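Local coordinates for protein transcriptional regulator, LRP/AsnC family (Neisseria meningitidis, PDB 2P5V) that probably binds DNA in a sequence-specific manner as an Lrp/AsnC-family regulator of transcription, and binds calcium ions, at residues Gly69-Ile74 with Leu111-Phe116. Residues are numbered along the deposited sequence; the frame is centred on the assembly and turned at random.
Sequences GLQAFI and LLQAFF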
loop_
_atom_site.group_PDB
_atom_site.type_symbol
_atom_site.label_atom_id
_atom_site.label_comp_id
_atom_site.label_asym_id
_atom_site.label_seq_id
_atom_site.Cartn_x
_atom_site.Cartn_y
_atom_site.Cartn_z
ATOM N N GLY G 69 -18.140 24.212 -2.094
ATOM C CA GLY G 69 -18.231 23.091 -3.020
ATOM C C GLY G 69 -17.286 21.927 -2.769
ATOM O O GLY G 69 -17.533 20.841 -3.253
ATOM N N LEU G 70 -16.207 22.147 -2.017
ATOM C CA LEU G 70 -15.163 21.134 -1.815
ATOM C C LEU G 70 -15.244 20.552 -0.401
ATOM O O LEU G 70 -14.981 21.249 0.572
ATOM C CB LEU G 70 -13.769 21.755 -2.029
ATOM C CG LEU G 70 -12.699 21.068 -2.891
ATOM C CD1 LEU G 70 -11.278 21.346 -2.341
ATOM C CD2 LEU G 70 -12.942 19.577 -3.032
ATOM N N GLN G 71 -15.618 19.280 -0.301
ATOM C CA GLN G 71 -15.607 18.552 0.962
ATOM C C GLN G 71 -14.477 17.533 0.933
ATOM O O GLN G 71 -14.467 16.635 0.092
ATOM C CB GLN G 71 -16.933 17.844 1.198
ATOM C CG GLN G 71 -16.956 17.056 2.513
ATOM C CD GLN G 71 -18.334 16.573 2.890
ATOM O OE1 GLN G 71 -19.251 16.530 2.061
ATOM N NE2 GLN G 71 -18.488 16.195 4.143
ATOM N N ALA G 72 -13.538 17.683 1.863
ATOM C CA ALA G 72 -12.329 16.859 1.914
ATOM C C ALA G 72 -12.320 15.930 3.121
ATOM O O ALA G 72 -12.722 16.317 4.223
ATOM C CB ALA G 72 -11.091 17.755 1.941
ATOM N N PHE G 73 -11.876 14.695 2.892
ATOM C CA PHE G 73 -11.476 13.798 3.967
ATOM C C PHE G 73 -9.953 13.740 3.967
ATOM O O PHE G 73 -9.349 13.269 3.007
ATOM C CB PHE G 73 -12.071 12.420 3.747
ATOM C CG PHE G 73 -13.536 12.359 4.038
ATOM C CD1 PHE G 73 -13.984 12.006 5.298
ATOM C CD2 PHE G 73 -14.465 12.697 3.069
ATOM C CE1 PHE G 73 -15.342 11.959 5.580
ATOM C CE2 PHE G 73 -15.822 12.650 3.343
ATOM C CZ PHE G 73 -16.259 12.278 4.594
ATOM N N ILE G 74 -9.330 14.261 5.019
ATOM C CA ILE G 74 -7.868 14.366 5.073
ATOM C C ILE G 74 -7.306 13.344 6.052
ATOM O O ILE G 74 -7.725 13.275 7.207
ATOM C CB ILE G 74 -7.399 15.776 5.478
ATOM C CG1 ILE G 74 -8.090 16.838 4.611
ATOM C CG2 ILE G 74 -5.880 15.889 5.362
ATOM C CD1 ILE G 74 -7.932 18.265 5.117
ATOM N N LEU G 111 -8.176 11.152 11.054
ATOM C CA LEU G 111 -9.029 11.459 9.906
ATOM C C LEU G 111 -9.792 12.754 10.135
ATOM O O LEU G 111 -10.525 12.879 11.109
ATOM C CB LEU G 111 -10.013 10.347 9.634
ATOM C CG LEU G 111 -10.828 10.590 8.353
ATOM C CD1 LEU G 111 -9.933 10.601 7.058
ATOM C CD2 LEU G 111 -11.941 9.560 8.261
ATOM N N LEU G 112 -9.622 13.698 9.210
ATOM C CA LEU G 112 -10.225 15.014 9.283
ATOM C C LEU G 112 -11.264 15.172 8.178
ATOM O O LEU G 112 -11.092 14.666 7.073
ATOM C CB LEU G 112 -9.158 16.095 9.140
ATOM C CG LEU G 112 -8.207 16.329 10.321
ATOM C CD1 LEU G 112 -7.426 15.080 10.679
ATOM C CD2 LEU G 112 -7.257 17.466 9.989
ATOM N N GLN G 113 -12.347 15.873 8.485
ATOM C CA GLN G 113 -13.381 16.168 7.496
ATOM C C GLN G 113 -13.490 17.694 7.447
ATOM O O GLN G 113 -13.667 18.339 8.482
ATOM C CB GLN G 113 -14.702 15.487 7.887
ATOM C CG GLN G 113 -15.739 15.383 6.754
ATOM C CD GLN G 113 -17.001 14.584 7.126
ATOM O OE1 GLN G 113 -16.991 13.727 8.020
ATOM N NE2 GLN G 113 -18.093 14.866 6.427
ATOM N N ALA G 114 -13.320 18.269 6.255
ATOM C CA ALA G 114 -13.170 19.725 6.113
ATOM C C ALA G 114 -13.861 20.270 4.873
ATOM O O ALA G 114 -14.042 19.558 3.890
ATOM C CB ALA G 114 -11.696 20.108 6.084
ATOM N N PHE G 115 -14.223 21.549 4.922
ATOM C CA PHE G 115 -14.947 22.186 3.834
ATOM C C PHE G 115 -14.213 23.391 3.285
ATOM O O PHE G 115 -13.655 24.187 4.045
ATOM C CB PHE G 115 -16.320 22.613 4.320
ATOM C CG PHE G 115 -17.366 21.555 4.173
ATOM C CD1 PHE G 115 -18.056 21.409 2.978
ATOM C CD2 PHE G 115 -17.673 20.714 5.227
ATOM C CE1 PHE G 115 -19.047 20.444 2.842
ATOM C CE2 PHE G 115 -18.660 19.740 5.093
ATOM C CZ PHE G 115 -19.349 19.616 3.898
ATOM N N PHE G 116 -14.228 23.523 1.959
ATOM C CA PHE G 116 -13.565 24.630 1.262
ATOM C C PHE G 116 -14.397 25.051 0.089
ATOM O O PHE G 116 -15.267 24.297 -0.359
ATOM C CB PHE G 116 -12.170 24.209 0.794
ATOM C CG PHE G 116 -11.299 23.719 1.905
ATOM C CD1 PHE G 116 -10.450 24.589 2.573
ATOM C CD2 PHE G 116 -11.369 22.403 2.314
ATOM C CE1 PHE G 116 -9.666 24.136 3.624
ATOM C CE2 PHE G 116 -10.589 21.943 3.355
ATOM C CZ PHE G 116 -9.737 22.810 4.014
#
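Gln113 and Phe73 lie side by side across two central antiparallel strands of the four-stranded sheet in the Lrp/AsnC ligand-binding domain, whose fold belongs to the dimeric alpha/beta-barrel superfamily. With CG of Gln113 anti to its backbone N (chi1 -163°) and the chain extended beyond it, the side chain runs out next to the ring. From CB, on the sheet face shared with Gln71, Phe73 and Phe115, the chain reaches CG, 4.0 Å from the Phe73 ring centroid in a CH-pi contact over one face. Next, CD lies 3.5 Å from both CE1 and CZ of Phe73, OE1 approaches CE1 of that ring at 3.4 Å, and NE2 lies 3.7 Å from CZ of Phe73. The arrangement recurs at the next non-hydrogen-bonded pair with the strands exchanged, where Gln71 CG lies over one face of the Phe115 ring, 4.1 Å from its centroid. Both glutamines are partly exposed, and Gln113 also meets Gln113 of a second subunit. On the other face, Leu70, Ala72, Ile74 and Phe116 meet Phe122 of helix 119-130. Six backbone hydrogen bonds join the strands, and a classic beta bulge sets Gly69 and Leu70 opposite Phe116. The straightest bond runs from Ala72 N to Ala114 O, 2.8 Å with 174° at the hydrogen.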